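PDB 3CGX: putative nucleotide-diphospho-sugar transferase from Desulfovibrio desulfuricans subsp. desulfuricans, which is probably a GT-A-type glycosyltransferase that transfers a sugar from a nucleotide-diphospho-sugar donor, though its substrates are not known. Local coordinates for residues D193-N205 with L219-I231. Sequence-based numbering, arbitrary orientation.
Sequences DTVWDLNVLYRTN and LRENDALIRQYDI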
ATOM      1  N   ASP A 193       2.498   2.167  11.463  1.00 24.73           N
ATOM      2  CA  ASP A 193       3.714   3.011  11.518  1.00 26.36           C
ATOM      3  C   ASP A 193       4.443   2.894  12.870  1.00 26.14           C
ATOM      4  O   ASP A 193       5.636   2.754  12.912  1.00 28.60           O
ATOM      5  CB  ASP A 193       3.321   4.475  11.282  1.00 29.14           C
ATOM      6  CG  ASP A 193       4.528   5.475  11.351  1.00 41.12           C
ATOM      7  OD1 ASP A 193       5.624   5.133  10.824  1.00 54.62           O
ATOM      8  OD2 ASP A 193       4.347   6.629  11.896  1.00 52.87           O
ATOM      9  N   THR A 194       3.699   2.993  13.957  1.00 24.86           N
ATOM     10  CA  THR A 194       4.279   3.080  15.297  1.00 22.79           C
ATOM     11  C   THR A 194       4.029   1.808  16.089  1.00 24.21           C
ATOM     12  O   THR A 194       3.243   0.965  15.685  1.00 20.08           O
ATOM     13  CB  THR A 194       3.685   4.244  16.104  1.00 21.64           C
ATOM     14  OG1 THR A 194       2.329   3.919  16.461  1.00 22.55           O
ATOM     15  CG2 THR A 194       3.744   5.628  15.335  1.00 23.06           C
ATOM     16  N   VAL A 195       4.681   1.693  17.248  1.00 21.32           N
ATOM     17  CA  VAL A 195       4.475   0.521  18.089  1.00 20.20           C
ATOM     18  C   VAL A 195       3.007   0.479  18.563  1.00 22.01           C
ATOM     19  O   VAL A 195       2.432  -0.595  18.790  1.00 18.89           O
ATOM     20  CB  VAL A 195       5.471   0.462  19.282  1.00 20.33           C
ATOM     21  CG1 VAL A 195       5.191   1.580  20.368  1.00 19.41           C
ATOM     22  CG2 VAL A 195       5.438  -0.980  19.896  1.00 17.71           C
ATOM     23  N   TRP A 196       2.391   1.649  18.684  1.00 21.46           N
ATOM     24  CA  TRP A 196       1.001   1.716  19.125  1.00 20.52           C
ATOM     25  C   TRP A 196       0.123   1.085  18.029  1.00 20.34           C
ATOM     26  O   TRP A 196      -0.764   0.270  18.293  1.00 19.36           O
ATOM     27  CB  TRP A 196       0.572   3.148  19.388  1.00 23.53           C
ATOM     28  CG  TRP A 196       1.434   3.980  20.348  1.00 21.07           C
ATOM     29  CD1 TRP A 196       2.121   5.120  20.050  1.00 21.73           C
ATOM     30  CD2 TRP A 196       1.626   3.769  21.745  1.00 22.87           C
ATOM     31  NE1 TRP A 196       2.747   5.610  21.138  1.00 22.60           N
ATOM     32  CE2 TRP A 196       2.442   4.831  22.216  1.00 19.73           C
ATOM     33  CE3 TRP A 196       1.165   2.813  22.646  1.00 22.18           C
ATOM     34  CZ2 TRP A 196       2.851   4.943  23.565  1.00 22.33           C
ATOM     35  CZ3 TRP A 196       1.548   2.912  23.960  1.00 18.16           C
ATOM     36  CH2 TRP A 196       2.384   3.985  24.422  1.00 21.04           C
ATOM     37  N   ASP A 197       0.371   1.459  16.782  1.00 21.08           N
ATOM     38  CA  ASP A 197      -0.352   0.897  15.654  1.00 20.76           C
ATOM     39  C   ASP A 197      -0.170  -0.635  15.597  1.00 21.94           C
ATOM     40  O   ASP A 197      -1.112  -1.376  15.279  1.00 22.71           O
ATOM     41  CB  ASP A 197       0.147   1.481  14.319  1.00 18.97           C
ATOM     42  CG  ASP A 197      -0.072   2.949  14.180  1.00 23.93           C
ATOM     43  OD1 ASP A 197      -1.020   3.495  14.734  1.00 23.19           O
ATOM     44  OD2 ASP A 197       0.707   3.547  13.476  1.00 22.22           O
ATOM     45  N   LEU A 198       1.055  -1.090  15.902  1.00 20.21           N
ATOM     46  CA  LEU A 198       1.383  -2.530  15.893  1.00 20.60           C
ATOM     47  C   LEU A 198       0.601  -3.268  16.996  1.00 22.20           C
ATOM     48  O   LEU A 198       0.102  -4.411  16.806  1.00 22.00           O
ATOM     49  CB  LEU A 198       2.889  -2.766  16.073  1.00 18.79           C
ATOM     50  CG  LEU A 198       3.453  -4.160  15.780  1.00 19.64           C
ATOM     51  CD1 LEU A 198       3.445  -4.378  14.254  1.00 17.95           C
ATOM     52  CD2 LEU A 198       4.893  -4.389  16.317  1.00 20.83           C
ATOM     53  N   ASN A 199       0.524  -2.627  18.161  1.00 19.24           N
ATOM     54  CA  ASN A 199      -0.251  -3.175  19.275  1.00 18.12           C
ATOM     55  C   ASN A 199      -1.736  -3.364  18.910  1.00 21.99           C
ATOM     56  O   ASN A 199      -2.347  -4.410  19.210  1.00 20.07           O
ATOM     57  CB  ASN A 199      -0.102  -2.284  20.494  1.00 19.13           C
ATOM     58  CG  ASN A 199      -0.882  -2.774  21.683  1.00 23.08           C
ATOM     59  OD1 ASN A 199      -2.050  -2.415  21.827  1.00 19.59           O
ATOM     60  ND2 ASN A 199      -0.218  -3.497  22.614  1.00 20.11           N
ATOM     61  N   VAL A 200      -2.305  -2.369  18.242  1.00 23.88           N
ATOM     62  CA  VAL A 200      -3.722  -2.442  17.801  1.00 22.88           C
ATOM     63  C   VAL A 200      -3.882  -3.506  16.727  1.00 23.54           C
ATOM     64  O   VAL A 200      -4.845  -4.306  16.787  1.00 25.28           O
ATOM     65  CB  VAL A 200      -4.240  -1.087  17.268  1.00 22.55           C
ATOM     66  CG1 VAL A 200      -5.654  -1.247  16.650  1.00 24.59           C
ATOM     67  CG2 VAL A 200      -4.166  -0.004  18.362  1.00 22.08           C
ATOM     68  N   LEU A 201      -2.937  -3.558  15.789  1.00 22.02           N
ATOM     69  CA  LEU A 201      -2.960  -4.567  14.713  1.00 24.15           C
ATOM     70  C   LEU A 201      -3.058  -5.950  15.354  1.00 26.39           C
ATOM     71  O   LEU A 201      -3.870  -6.808  14.957  1.00 28.85           O
ATOM     72  CB  LEU A 201      -1.726  -4.519  13.804  1.00 25.18           C
ATOM     73  CG  LEU A 201      -1.537  -5.555  12.673  1.00 25.13           C
ATOM     74  CD1 LEU A 201      -2.571  -5.391  11.518  1.00 22.11           C
ATOM     75  CD2 LEU A 201      -0.087  -5.517  12.084  1.00 26.42           C
ATOM     76  N   TYR A 202      -2.216  -6.148  16.357  1.00 21.61           N
ATOM     77  CA  TYR A 202      -2.102  -7.438  17.081  1.00 19.69           C
ATOM     78  C   TYR A 202      -3.357  -7.773  17.857  1.00 24.32           C
ATOM     79  O   TYR A 202      -3.914  -8.864  17.730  1.00 25.47           O
ATOM     80  CB  TYR A 202      -0.891  -7.403  18.051  1.00 20.78           C
ATOM     81  CG  TYR A 202      -0.612  -8.706  18.825  1.00 19.65           C
ATOM     82  CD1 TYR A 202      -0.590  -9.944  18.167  1.00 20.67           C
ATOM     83  CD2 TYR A 202      -0.321  -8.681  20.179  1.00 23.94           C
ATOM     84  CE1 TYR A 202      -0.311 -11.115  18.858  1.00 23.19           C
ATOM     85  CE2 TYR A 202      -0.042  -9.850  20.879  1.00 26.02           C
ATOM     86  CZ  TYR A 202      -0.053 -11.059  20.196  1.00 20.23           C
ATOM     87  OH  TYR A 202       0.245 -12.185  20.879  1.00 18.67           O
ATOM     88  N   ARG A 203      -3.856  -6.819  18.619  1.00 22.80           N
ATOM     89  CA  ARG A 203      -4.919  -7.139  19.546  1.00 23.95           C
ATOM     90  C   ARG A 203      -6.305  -7.232  18.902  1.00 28.96           C
ATOM     91  O   ARG A 203      -7.175  -7.921  19.423  1.00 34.49           O
ATOM     92  CB  ARG A 203      -4.924  -6.166  20.674  1.00 26.02           C
ATOM     93  CG  ARG A 203      -3.683  -6.367  21.584  1.00 24.26           C
ATOM     94  CD  ARG A 203      -3.444  -5.186  22.419  1.00 28.93           C
ATOM     95  NE  ARG A 203      -4.436  -5.086  23.445  1.00 26.58           N
ATOM     96  CZ  ARG A 203      -4.772  -3.938  24.029  1.00 35.28           C
ATOM     97  NH1 ARG A 203      -4.207  -2.778  23.666  1.00 32.53           N
ATOM     98  NH2 ARG A 203      -5.674  -3.945  24.975  1.00 29.46           N
ATOM     99  N   THR A 204      -6.494  -6.564  17.782  1.00 28.50           N
ATOM    100  CA  THR A 204      -7.791  -6.583  17.088  1.00 31.48           C
ATOM    101  C   THR A 204      -7.897  -7.670  16.018  1.00 31.80           C
ATOM    102  O   THR A 204      -8.966  -7.887  15.453  1.00 37.41           O
ATOM    103  CB  THR A 204      -8.082  -5.203  16.457  1.00 33.40           C
ATOM    104  OG1 THR A 204      -7.126  -4.934  15.408  1.00 32.28           O
ATOM    105  CG2 THR A 204      -8.054  -4.089  17.546  1.00 27.29           C
ATOM    106  N   ASN A 205      -6.816  -8.378  15.717  1.00 36.56           N
ATOM    107  CA  ASN A 205      -6.902  -9.451  14.709  1.00 40.66           C
ATOM    108  C   ASN A 205      -6.892 -10.853  15.296  1.00 44.78           C
ATOM    109  O   ASN A 205      -6.787 -11.839  14.556  1.00 46.56           O
ATOM    110  CB  ASN A 205      -5.817  -9.341  13.647  1.00 41.94           C
ATOM    111  CG  ASN A 205      -6.117  -8.289  12.634  1.00 44.80           C
ATOM    112  OD1 ASN A 205      -5.561  -7.184  12.681  1.00 40.73           O
ATOM    113  ND2 ASN A 205      -7.025  -8.595  11.736  1.00 29.68           N
ATOM    114  N   LEU A 219       4.135 -11.486  15.439  1.00 19.39           N
ATOM    115  CA  LEU A 219       3.552 -10.682  16.526  1.00 20.31           C
ATOM    116  C   LEU A 219       3.361 -11.521  17.779  1.00 20.05           C
ATOM    117  O   LEU A 219       3.666 -11.082  18.874  1.00 20.39           O
ATOM    118  CB  LEU A 219       2.220 -10.032  16.126  1.00 20.15           C
ATOM    119  CG  LEU A 219       2.192  -9.105  14.891  1.00 24.80           C
ATOM    120  CD1 LEU A 219       0.764  -8.634  14.549  1.00 22.97           C
ATOM    121  CD2 LEU A 219       3.090  -7.924  15.079  1.00 19.87           C
ATOM    122  N   ARG A 220       2.865 -12.746  17.593  1.00 19.35           N
ATOM    123  CA  ARG A 220       2.621 -13.689  18.689  1.00 20.62           C
ATOM    124  C   ARG A 220       3.947 -14.021  19.399  1.00 19.32           C
ATOM    125  O   ARG A 220       4.030 -14.080  20.646  1.00 17.71           O
ATOM    126  CB  ARG A 220       1.893 -14.927  18.099  1.00 20.35           C
ATOM    127  CG  ARG A 220       1.240 -15.804  19.057  1.00 35.95           C
ATOM    128  CD  ARG A 220       0.406 -16.755  18.237  1.00 40.43           C
ATOM    129  NE  ARG A 220       1.268 -17.558  17.371  1.00 48.98           N
ATOM    130  CZ  ARG A 220       0.962 -17.950  16.133  1.00 51.40           C
ATOM    131  NH1 ARG A 220      -0.188 -17.588  15.570  1.00 49.46           N
ATOM    132  NH2 ARG A 220       1.833 -18.689  15.447  1.00 39.85           N
ATOM    133  N   GLU A 221       4.998 -14.211  18.607  0.70 18.78           N
ATOM    134  CA  GLU A 221       6.347 -14.440  19.154  0.70 19.00           C
ATOM    135  C   GLU A 221       6.790 -13.265  19.991  0.70 19.81           C
ATOM    136  O   GLU A 221       7.534 -13.433  20.957  0.70 20.52           O
ATOM    137  CB  GLU A 221       7.422 -14.616  18.073  0.70 19.55           C
ATOM    138  CG  GLU A 221       7.400 -15.879  17.329  0.70 35.10           C
ATOM    139  CD  GLU A 221       8.487 -15.926  16.248  0.70 44.35           C
ATOM    140  OE1 GLU A 221       9.488 -15.147  16.314  0.70 43.80           O
ATOM    141  OE2 GLU A 221       8.318 -16.762  15.333  0.70 53.20           O
ATOM    142  N   ASN A 222       6.333 -12.082  19.587  1.00 19.90           N
ATOM    143  CA  ASN A 222       6.707 -10.828  20.252  1.00 19.77           C
ATOM    144  C   ASN A 222       5.646 -10.351  21.238  1.00 20.05           C
ATOM    145  O   ASN A 222       5.626  -9.180  21.656  1.00 19.45           O
ATOM    146  CB  ASN A 222       7.084  -9.771  19.188  1.00 20.43           C
ATOM    147  CG  ASN A 222       8.466 -10.020  18.615  1.00 21.56           C
ATOM    148  OD1 ASN A 222       9.453  -9.682  19.242  1.00 21.27           O
ATOM    149  ND2 ASN A 222       8.536 -10.684  17.439  1.00 19.17           N
ATOM    150  N   ASP A 223       4.831 -11.302  21.696  1.00 18.79           N
ATOM    151  CA  ASP A 223       3.719 -10.988  22.605  1.00 20.15           C
ATOM    152  C   ASP A 223       4.138 -10.140  23.819  1.00 18.61           C
ATOM    153  O   ASP A 223       3.538  -9.079  24.117  1.00 17.08           O
ATOM    154  CB  ASP A 223       3.013 -12.269  23.059  1.00 18.72           C
ATOM    155  CG  ASP A 223       1.812 -11.972  23.962  1.00 20.50           C
ATOM    156  OD1 ASP A 223       0.706 -11.739  23.415  1.00 19.95           O
ATOM    157  OD2 ASP A 223       2.018 -11.834  25.174  1.00 21.96           O
ATOM    158  N   ALA A 224       5.190 -10.581  24.505  1.00 15.35           N
ATOM    159  CA  ALA A 224       5.641  -9.964  25.732  1.00 16.06           C
ATOM    160  C   ALA A 224       6.146  -8.550  25.522  1.00 15.10           C
ATOM    161  O   ALA A 224       6.185  -7.754  26.458  1.00 18.35           O
ATOM    162  CB  ALA A 224       6.751 -10.820  26.407  1.00 17.02           C
ATOM    163  N   LEU A 225       6.618  -8.295  24.309  1.00 16.41           N
ATOM    164  CA  LEU A 225       7.122  -6.968  23.924  1.00 18.94           C
ATOM    165  C   LEU A 225       5.931  -6.050  23.538  1.00 15.09           C
ATOM    166  O   LEU A 225       5.760  -4.943  24.058  1.00 18.15           O
ATOM    167  CB  LEU A 225       8.104  -7.102  22.767  1.00 18.98           C
ATOM    168  CG  LEU A 225       8.606  -5.785  22.172  1.00 19.38           C
ATOM    169  CD1 LEU A 225       9.223  -4.907  23.250  1.00 20.93           C
ATOM    170  CD2 LEU A 225       9.547  -6.165  21.013  1.00 22.48           C
ATOM    171  N   ILE A 226       5.114  -6.535  22.633  1.00 16.50           N
ATOM    172  CA  ILE A 226       3.974  -5.750  22.109  1.00 17.50           C
ATOM    173  C   ILE A 226       2.967  -5.341  23.159  1.00 18.93           C
ATOM    174  O   ILE A 226       2.496  -4.205  23.161  1.00 17.09           O
ATOM    175  CB  ILE A 226       3.284  -6.462  20.930  1.00 20.94           C
ATOM    176  CG1 ILE A 226       4.264  -6.613  19.784  1.00 20.42           C
ATOM    177  CG2 ILE A 226       2.010  -5.708  20.464  1.00 21.65           C
ATOM    178  CD1 ILE A 226       3.735  -7.565  18.717  1.00 22.92           C
ATOM    179  N   ARG A 227       2.698  -6.237  24.101  1.00 17.11           N
ATOM    180  CA  ARG A 227       1.750  -5.971  25.194  1.00 20.42           C
ATOM    181  C   ARG A 227       2.228  -4.974  26.276  1.00 17.24           C
ATOM    182  O   ARG A 227       1.505  -4.681  27.220  1.00 19.03           O
ATOM    183  CB  ARG A 227       1.318  -7.312  25.831  1.00 19.85           C
ATOM    184  CG  ARG A 227       0.465  -8.223  24.906  1.00 18.23           C
ATOM    185  CD  ARG A 227      -0.739  -7.535  24.270  1.00 20.49           C
ATOM    186  NE  ARG A 227      -1.585  -6.870  25.262  1.00 23.12           N
ATOM    187  CZ  ARG A 227      -2.527  -7.488  25.936  1.00 31.03           C
ATOM    188  NH1 ARG A 227      -2.697  -8.781  25.728  1.00 29.84           N
ATOM    189  NH2 ARG A 227      -3.279  -6.837  26.818  1.00 30.77           N
ATOM    190  N   GLN A 228       3.461  -4.480  26.131  1.00 16.81           N
ATOM    191  CA  GLN A 228       3.993  -3.431  26.981  1.00 16.59           C
ATOM    192  C   GLN A 228       3.650  -2.051  26.384  1.00 16.30           C
ATOM    193  O   GLN A 228       4.005  -1.020  26.961  1.00 19.59           O
ATOM    194  CB  GLN A 228       5.491  -3.565  27.165  1.00 23.25           C
ATOM    195  CG  GLN A 228       5.885  -4.809  27.972  1.00 23.23           C
ATOM    196  CD  GLN A 228       7.354  -4.844  28.228  1.00 27.31           C
ATOM    197  OE1 GLN A 228       7.824  -4.248  29.190  1.00 32.29           O
ATOM    198  NE2 GLN A 228       8.091  -5.549  27.393  1.00 28.93           N
ATOM    199  N   TYR A 229       2.959  -2.060  25.249  1.00 19.34           N
ATOM    200  CA  TYR A 229       2.553  -0.810  24.561  1.00 20.95           C
ATOM    201  C   TYR A 229       1.065  -0.815  24.282  1.00 21.75           C
ATOM    202  O   TYR A 229       0.602  -0.426  23.213  1.00 21.93           O
ATOM    203  CB  TYR A 229       3.414  -0.564  23.291  1.00 20.71           C
ATOM    204  CG  TYR A 229       4.871  -0.427  23.615  1.00 19.00           C
ATOM    205  CD1 TYR A 229       5.399   0.801  23.997  1.00 18.56           C
ATOM    206  CD2 TYR A 229       5.695  -1.548  23.684  1.00 20.98           C
ATOM    207  CE1 TYR A 229       6.680   0.921  24.380  1.00 16.69           C
ATOM    208  CE2 TYR A 229       7.020  -1.424  24.097  1.00 20.45           C
ATOM    209  CZ  TYR A 229       7.510  -0.166  24.411  1.00 19.28           C
ATOM    210  OH  TYR A 229       8.815   0.034  24.852  1.00 24.02           O
ATOM    211  N   ASP A 230       0.295  -1.332  25.242  1.00 20.73           N
ATOM    212  CA  ASP A 230      -1.152  -1.362  25.078  1.00 22.98           C
ATOM    213  C   ASP A 230      -1.726   0.047  25.080  1.00 27.43           C
ATOM    214  O   ASP A 230      -1.392   0.862  25.929  1.00 20.87           O
ATOM    215  CB  ASP A 230      -1.851  -2.060  26.229  1.00 23.17           C
ATOM    216  CG  ASP A 230      -1.761  -3.573  26.179  1.00 26.73           C
ATOM    217  OD1 ASP A 230      -1.365  -4.116  25.157  1.00 22.05           O
ATOM    218  OD2 ASP A 230      -2.181  -4.213  27.171  1.00 26.04           O
ATOM    219  N   ILE A 231      -2.626   0.299  24.162  1.00 30.31           N
ATOM    220  CA  ILE A 231      -3.386   1.525  24.194  1.00 37.75           C
ATOM    221  C   ILE A 231      -4.834   1.100  24.426  1.00 42.76           C
ATOM    222  O   ILE A 231      -5.271   0.042  23.937  1.00 42.19           O
ATOM    223  CB  ILE A 231      -3.228   2.379  22.895  1.00 42.07           C
ATOM    224  CG1 ILE A 231      -3.151   1.526  21.654  1.00 48.07           C
ATOM    225  CG2 ILE A 231      -1.943   3.160  22.861  1.00 44.50           C
ATOM    226  CD1 ILE A 231      -3.089   2.383  20.418  1.00 54.88           C
TER
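Asn199 and Tyr202 both swing their side chains anti to the backbone N (chi1 180° and -177°), which carries them from helix 195-204 toward segment 219-231. The Asn199 amide is gripped on both N-H groups: ND2 gives a nearly straight bond to Asp230 OD1 (2.9 Å), on that oxygen's anti lone pair, and a more bent one to Ile226 O (2.9 Å), reaching it from above the carbonyl plane, on the opposite face from Tyr229 N. Its OD1 takes Arg203 NH1 in the carbonyl plane (2.9 Å); with both ends bonded, the amide's rotation is fixed. Arg203 NH1 also bonds to Ile231 O (3.0 Å). Arg227 holds the Asp230 carboxylate side-on, NE to OD1 and NH2 to OD2, while the Arg203 guanidinium lies flat on that of Arg227, planes 6° apart. Asp230 OD1 also sits over the Arg203 guanidinium, 3.5 Å from NH1, a salt bridge by charge alone that probably offsets the two like charges. Further along, Tyr202 OH donates to Asp223 OD1 (2.6 Å), which lies in the ring plane at its edge, and ring atom CD1 packs against Leu219 CB (3.5 Å). At the other end, the edge of Tyr229 points at the face of Trp196, and both Val195 methyls pack against the tyrosine ring's CG end. Helix 195-204 thus meets the C-terminal helices and turn; Val26 of helix 21-27 touches Val195 and Tyr229, and Leu35 of helix 29-47 meets Leu198 and Leu219.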